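Local coordinates for aldehyde dehydrogenase (Staphylococcus aureus, PDB 6K0Z), which oxidises 4,4'-diaponeurosporen-4-al to 4,4'-diaponeurosporenoic acid with NAD+ as cofactor, a step in the biosynthesis of the carotenoid staphyloxanthin, at residues D189-T194 with V212-E217; P223-E228 with L352-L357. The protein carries 1 engineered substitution. All blocks are in the same frame, centred on the assembly; numbering follows the deposited sequence.

How the interactions relate
Interaction 1 (189-194 with 212-217) closes before interaction 2 (223-228 with 352-357) opens along the chain. Their centres are 35 Å apart, and the nearest atoms, about 15 Å apart, do not touch. Each lies in its own mixed beta sheet: strands 190-194 and 214-217 belong to one, strands 223-226 and 348-354 to the other. Strands 214-217 and 223-226 follow each other in sequence, so the chain leaves the first sheet just after the predicted active-site residue E217 and enters the second. Interaction 1 pairs adjacent strands near the predicted active site and the second subunit, whereas interaction 2 reaches over an intervening strand, away from both.

Interaction 1 of 2, residues D189-T194 with V212-E217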
# COMPACT_ATOMS: atom_id res chain seq x y z
N ASP A 189 -4.11 3.26 13.61
CA ASP A 189 -4.11 2.07 12.77
C ASP A 189 -3.87 2.41 11.30
O ASP A 189 -3.67 1.50 10.48
CB ASP A 189 -5.43 1.31 12.94
CG ASP A 189 -5.70 0.90 14.39
OD1 ASP A 189 -5.03 -0.05 14.86
OD2 ASP A 189 -6.57 1.51 15.06
N TYR A 190 -3.89 3.69 10.96
CA TYR A 190 -3.67 4.17 9.61
C TYR A 190 -3.52 5.68 9.66
O TYR A 190 -4.20 6.35 10.45
CB TYR A 190 -4.81 3.77 8.66
CG TYR A 190 -4.32 3.73 7.24
CD1 TYR A 190 -4.30 4.88 6.47
CD2 TYR A 190 -3.79 2.56 6.70
CE1 TYR A 190 -3.81 4.86 5.20
CE2 TYR A 190 -3.29 2.54 5.42
CZ TYR A 190 -3.31 3.70 4.68
OH TYR A 190 -2.83 3.74 3.39
N VAL A 191 -2.64 6.21 8.83
CA VAL A 191 -2.43 7.65 8.73
C VAL A 191 -2.58 8.06 7.28
O VAL A 191 -1.93 7.50 6.39
CB VAL A 191 -1.05 8.06 9.28
CG1 VAL A 191 -0.74 9.50 8.90
CG2 VAL A 191 -1.03 7.89 10.80
N PHE A 192 -3.45 9.03 7.03
CA PHE A 192 -3.66 9.57 5.69
C PHE A 192 -3.25 11.04 5.70
O PHE A 192 -3.76 11.82 6.51
CB PHE A 192 -5.13 9.41 5.28
CG PHE A 192 -5.40 9.78 3.85
CD1 PHE A 192 -5.53 11.11 3.46
CD2 PHE A 192 -5.55 8.79 2.89
CE1 PHE A 192 -5.79 11.44 2.14
CE2 PHE A 192 -5.82 9.11 1.58
CZ PHE A 192 -5.94 10.44 1.20
N PHE A 193 -2.36 11.41 4.79
CA PHE A 193 -1.77 12.73 4.83
C PHE A 193 -1.74 13.34 3.44
O PHE A 193 -1.26 12.71 2.50
CB PHE A 193 -0.34 12.69 5.40
CG PHE A 193 0.44 13.96 5.17
CD1 PHE A 193 0.34 15.02 6.06
CD2 PHE A 193 1.28 14.08 4.08
CE1 PHE A 193 1.06 16.18 5.85
CE2 PHE A 193 2.00 15.25 3.86
CZ PHE A 193 1.89 16.30 4.75
N THR A 194 -2.19 14.59 3.34
CA THR A 194 -1.98 15.41 2.15
C THR A 194 -1.27 16.68 2.56
O THR A 194 -1.62 17.30 3.57
CB THR A 194 -3.30 15.74 1.46
OG1 THR A 194 -4.02 14.53 1.22
CG2 THR A 194 -3.04 16.43 0.14
N VAL A 212 3.10 1.86 11.48
CA VAL A 212 1.79 2.30 11.00
C VAL A 212 1.84 2.43 9.49
O VAL A 212 2.77 3.05 8.96
CB VAL A 212 1.37 3.64 11.65
CG1 VAL A 212 0.02 4.08 11.11
CG2 VAL A 212 1.34 3.51 13.16
N PRO A 213 0.89 1.85 8.76
CA PRO A 213 0.83 2.10 7.31
C PRO A 213 0.31 3.50 7.04
O PRO A 213 -0.49 4.05 7.80
CB PRO A 213 -0.16 1.04 6.81
CG PRO A 213 -1.07 0.81 7.98
CD PRO A 213 -0.21 0.98 9.22
N VAL A 214 0.76 4.09 5.92
CA VAL A 214 0.37 5.45 5.58
C VAL A 214 0.08 5.59 4.10
O VAL A 214 0.57 4.82 3.26
CB VAL A 214 1.46 6.47 5.98
CG1 VAL A 214 1.60 6.54 7.48
CG2 VAL A 214 2.77 6.07 5.34
N THR A 215 -0.72 6.60 3.77
CA THR A 215 -0.84 7.15 2.43
C THR A 215 -0.38 8.60 2.49
O THR A 215 -0.96 9.41 3.21
CB THR A 215 -2.28 7.06 1.92
OG1 THR A 215 -2.63 5.69 1.68
CG2 THR A 215 -2.44 7.83 0.62
N LEU A 216 0.68 8.91 1.75
CA LEU A 216 1.19 10.27 1.64
C LEU A 216 0.88 10.80 0.25
O LEU A 216 1.11 10.10 -0.74
CB LEU A 216 2.70 10.30 1.90
CG LEU A 216 3.15 9.65 3.19
CD1 LEU A 216 4.67 9.48 3.21
CD2 LEU A 216 2.66 10.46 4.40
N GLU A 217 0.35 12.02 0.19
CA GLU A 217 0.09 12.69 -1.08
C GLU A 217 0.73 14.07 -1.00
O GLU A 217 0.14 15.00 -0.43
CB GLU A 217 -1.39 12.80 -1.36
CG GLU A 217 -2.01 11.45 -1.35
CD GLU A 217 -2.96 11.28 -2.48
OE1 GLU A 217 -3.19 12.28 -3.21
OE2 GLU A 217 -3.45 10.14 -2.66
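Y190 and T215 meet through their hydroxyls: Y190 OH lies 2.6 Å from T215 OG1, which sits at the ring edge and in its plane. Y190 has CG anti to its backbone N (chi1 -155°), and this swings the ring across P213. P213 O lies 3.7 Å above the ring plane, over its centre, while P213 CG comes within 3.5 Å of Y190 CD2. The same carbonyl oxygen accepts V191 N at 3.2 Å, and the pairing continues with T215 N to V191 O, F193 N to T215 O and E217 N to F193 O. The third of these four bonds, 2.9 Å from F193 N to T215 O, is almost straight at the acceptor, with a C=O...N angle of 177°. These are neighbouring parallel strands, 190-194 and 214-217, joined by helix 197-209 in a beta-alpha-beta crossover of the Rossmann-like NAD-binding domain. Packing is tight on both faces. V191 CB lies 3.5 Å from V214 CG1 on the face covered by helix 197-209, and F192 CE2 lies 3.7 Å from T215 CG2 on the other, where T430 also touches Y190, F192 and T215. The loose end is partly exposed D189, which points away from 212-217 and whose OD2 accepts a hydrogen bond from T114 N; buried V212, by contrast, is closed in by the second subunit, whose Y204 OH bonds V212 O. At the far end T194 CG2 packs 3.5 Å from E217 O. E217 is held across the contact by its N-H to F193 O, and its side chain, bent at chi2, packs on F411 and Y422. The E217 carboxylate has no partner in 189-194; its placement beside T194, near S251, is consistent with the active-site role predicted for E217 and S251.

Interaction 2 of 2, residues P223-E228 with L352-L357; sequences PVIVDE and LTYQSL
The C-terminal ends of two parallel strands in the sheet of the catalytic domain, 223-226 and 348-354, are bridged by the side chain of Y354. Strand 256-260 runs between them and pairs with both, so the backbones stay apart, and Y354 reaches over, its ring meeting H260 of that middle strand edge-to-face. Y354 CG sits between its own backbone N and carbonyl carbon (chi1 83°), a rotamer that carries the ring across toward 225-227. Its OH ends 3.0 Å from D227 OD1, which lies at the ring edge, with carboxylate and ring nearly coplanar at 11°. V226 O also approaches that edge, 3.7 Å from Y354 CE2. With CG anti to the backbone N (chi1 -177°), D227 brings its carboxylate up to the tyrosine hydroxyl. The other carboxylate oxygen, OD2, is hydrogen-bonded to S377 OG, with T229 OG1 as a weaker partner; the bond to S377 probably limits the rotation of the carboxylate. Beyond Y354 the chain turns at S356, where S356 OG accepts D358 N, capping helix 357-366. That helix makes the crossover from strand 348-354 to strand 372-376, passing over strands 256-260 and 223-226, and its first residue, L357, closes the contact from the helix side. L357 CD1 lies 3.7 Å from D227 OD1 and 4.3 Å from I225 CG2. I225 offers the same methyl to Y354, with CG2 4.1 Å from Y354 CE2, the two side chains crossing at about a right angle. Farther along the helix, A360 packs on Y354 and I364 on I225.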
# COMPACT_ATOMS: atom_id res chain seq x y z
N PRO A 223 4.98 18.80 -14.81
CA PRO A 223 5.33 19.33 -16.14
C PRO A 223 4.13 19.36 -17.07
O PRO A 223 3.14 18.68 -16.86
CB PRO A 223 6.39 18.35 -16.68
CG PRO A 223 6.18 17.10 -15.89
CD PRO A 223 5.54 17.45 -14.59
N VAL A 224 4.22 20.20 -18.09
CA VAL A 224 3.32 20.12 -19.22
C VAL A 224 4.12 20.32 -20.51
O VAL A 224 4.73 21.37 -20.72
CB VAL A 224 2.13 21.11 -19.12
CG1 VAL A 224 2.61 22.51 -18.80
CG2 VAL A 224 1.29 21.09 -20.38
N ILE A 225 4.12 19.29 -21.35
CA ILE A 225 4.83 19.30 -22.62
C ILE A 225 3.85 19.77 -23.69
O ILE A 225 2.86 19.10 -23.98
CB ILE A 225 5.38 17.90 -22.94
CG1 ILE A 225 6.25 17.40 -21.78
CG2 ILE A 225 6.16 17.93 -24.24
CD1 ILE A 225 6.42 15.90 -21.76
N VAL A 226 4.12 20.94 -24.26
CA VAL A 226 3.37 21.47 -25.39
C VAL A 226 4.20 21.23 -26.64
O VAL A 226 5.25 21.85 -26.84
CB VAL A 226 3.03 22.95 -25.20
CG1 VAL A 226 2.11 23.42 -26.32
CG2 VAL A 226 2.37 23.17 -23.84
N ASP A 227 3.72 20.33 -27.49
CA ASP A 227 4.52 19.69 -28.52
C ASP A 227 4.30 20.37 -29.87
O ASP A 227 3.29 21.04 -30.10
CB ASP A 227 4.15 18.20 -28.57
CG ASP A 227 4.96 17.42 -29.57
OD1 ASP A 227 6.21 17.37 -29.43
OD2 ASP A 227 4.34 16.83 -30.48
N GLU A 228 5.28 20.18 -30.76
CA GLU A 228 5.27 20.81 -32.08
C GLU A 228 3.97 20.59 -32.84
O GLU A 228 3.64 21.38 -33.73
CB GLU A 228 6.46 20.30 -32.90
CG GLU A 228 6.49 18.78 -33.08
CD GLU A 228 7.72 18.27 -33.82
OE1 GLU A 228 8.46 19.09 -34.40
OE2 GLU A 228 7.94 17.04 -33.82
N LEU A 352 9.40 27.40 -20.40
CA LEU A 352 10.74 27.04 -20.85
C LEU A 352 10.65 26.42 -22.24
O LEU A 352 9.64 25.82 -22.61
CB LEU A 352 11.40 26.06 -19.87
CG LEU A 352 11.73 26.52 -18.44
CD1 LEU A 352 10.50 26.68 -17.56
CD2 LEU A 352 12.72 25.56 -17.80
N THR A 353 11.72 26.56 -23.02
CA THR A 353 11.75 26.09 -24.40
C THR A 353 12.53 24.79 -24.51
O THR A 353 13.47 24.54 -23.75
CB THR A 353 12.37 27.15 -25.33
OG1 THR A 353 13.79 26.98 -25.40
CG2 THR A 353 12.09 28.53 -24.80
N TYR A 354 12.14 23.96 -25.47
CA TYR A 354 12.87 22.73 -25.75
C TYR A 354 12.92 22.52 -27.26
O TYR A 354 12.03 22.98 -27.99
CB TYR A 354 12.26 21.51 -25.04
CG TYR A 354 11.09 20.87 -25.75
CD1 TYR A 354 11.29 19.87 -26.70
CD2 TYR A 354 9.78 21.23 -25.44
CE1 TYR A 354 10.22 19.28 -27.34
CE2 TYR A 354 8.71 20.63 -26.08
CZ TYR A 354 8.93 19.66 -27.03
OH TYR A 354 7.86 19.07 -27.67
N GLN A 355 13.96 21.82 -27.71
CA GLN A 355 14.17 21.54 -29.12
C GLN A 355 13.72 20.12 -29.49
O GLN A 355 12.80 19.94 -30.29
CB GLN A 355 15.65 21.73 -29.49
CG GLN A 355 15.96 23.08 -30.09
CD GLN A 355 17.44 23.34 -30.27
OE1 GLN A 355 18.21 22.44 -30.62
NE2 GLN A 355 17.86 24.58 -30.03
N SER A 356 14.37 19.12 -28.92
CA SER A 356 14.07 17.72 -29.16
C SER A 356 13.19 17.19 -28.04
O SER A 356 13.27 17.65 -26.90
CB SER A 356 15.36 16.91 -29.26
OG SER A 356 15.16 15.58 -28.84
N LEU A 357 12.35 16.21 -28.37
CA LEU A 357 11.51 15.62 -27.33
C LEU A 357 12.34 14.86 -26.31
O LEU A 357 11.97 14.79 -25.13
CB LEU A 357 10.46 14.69 -27.95
CG LEU A 357 9.30 14.34 -27.02
CD1 LEU A 357 8.27 15.47 -27.00
CD2 LEU A 357 8.66 13.01 -27.39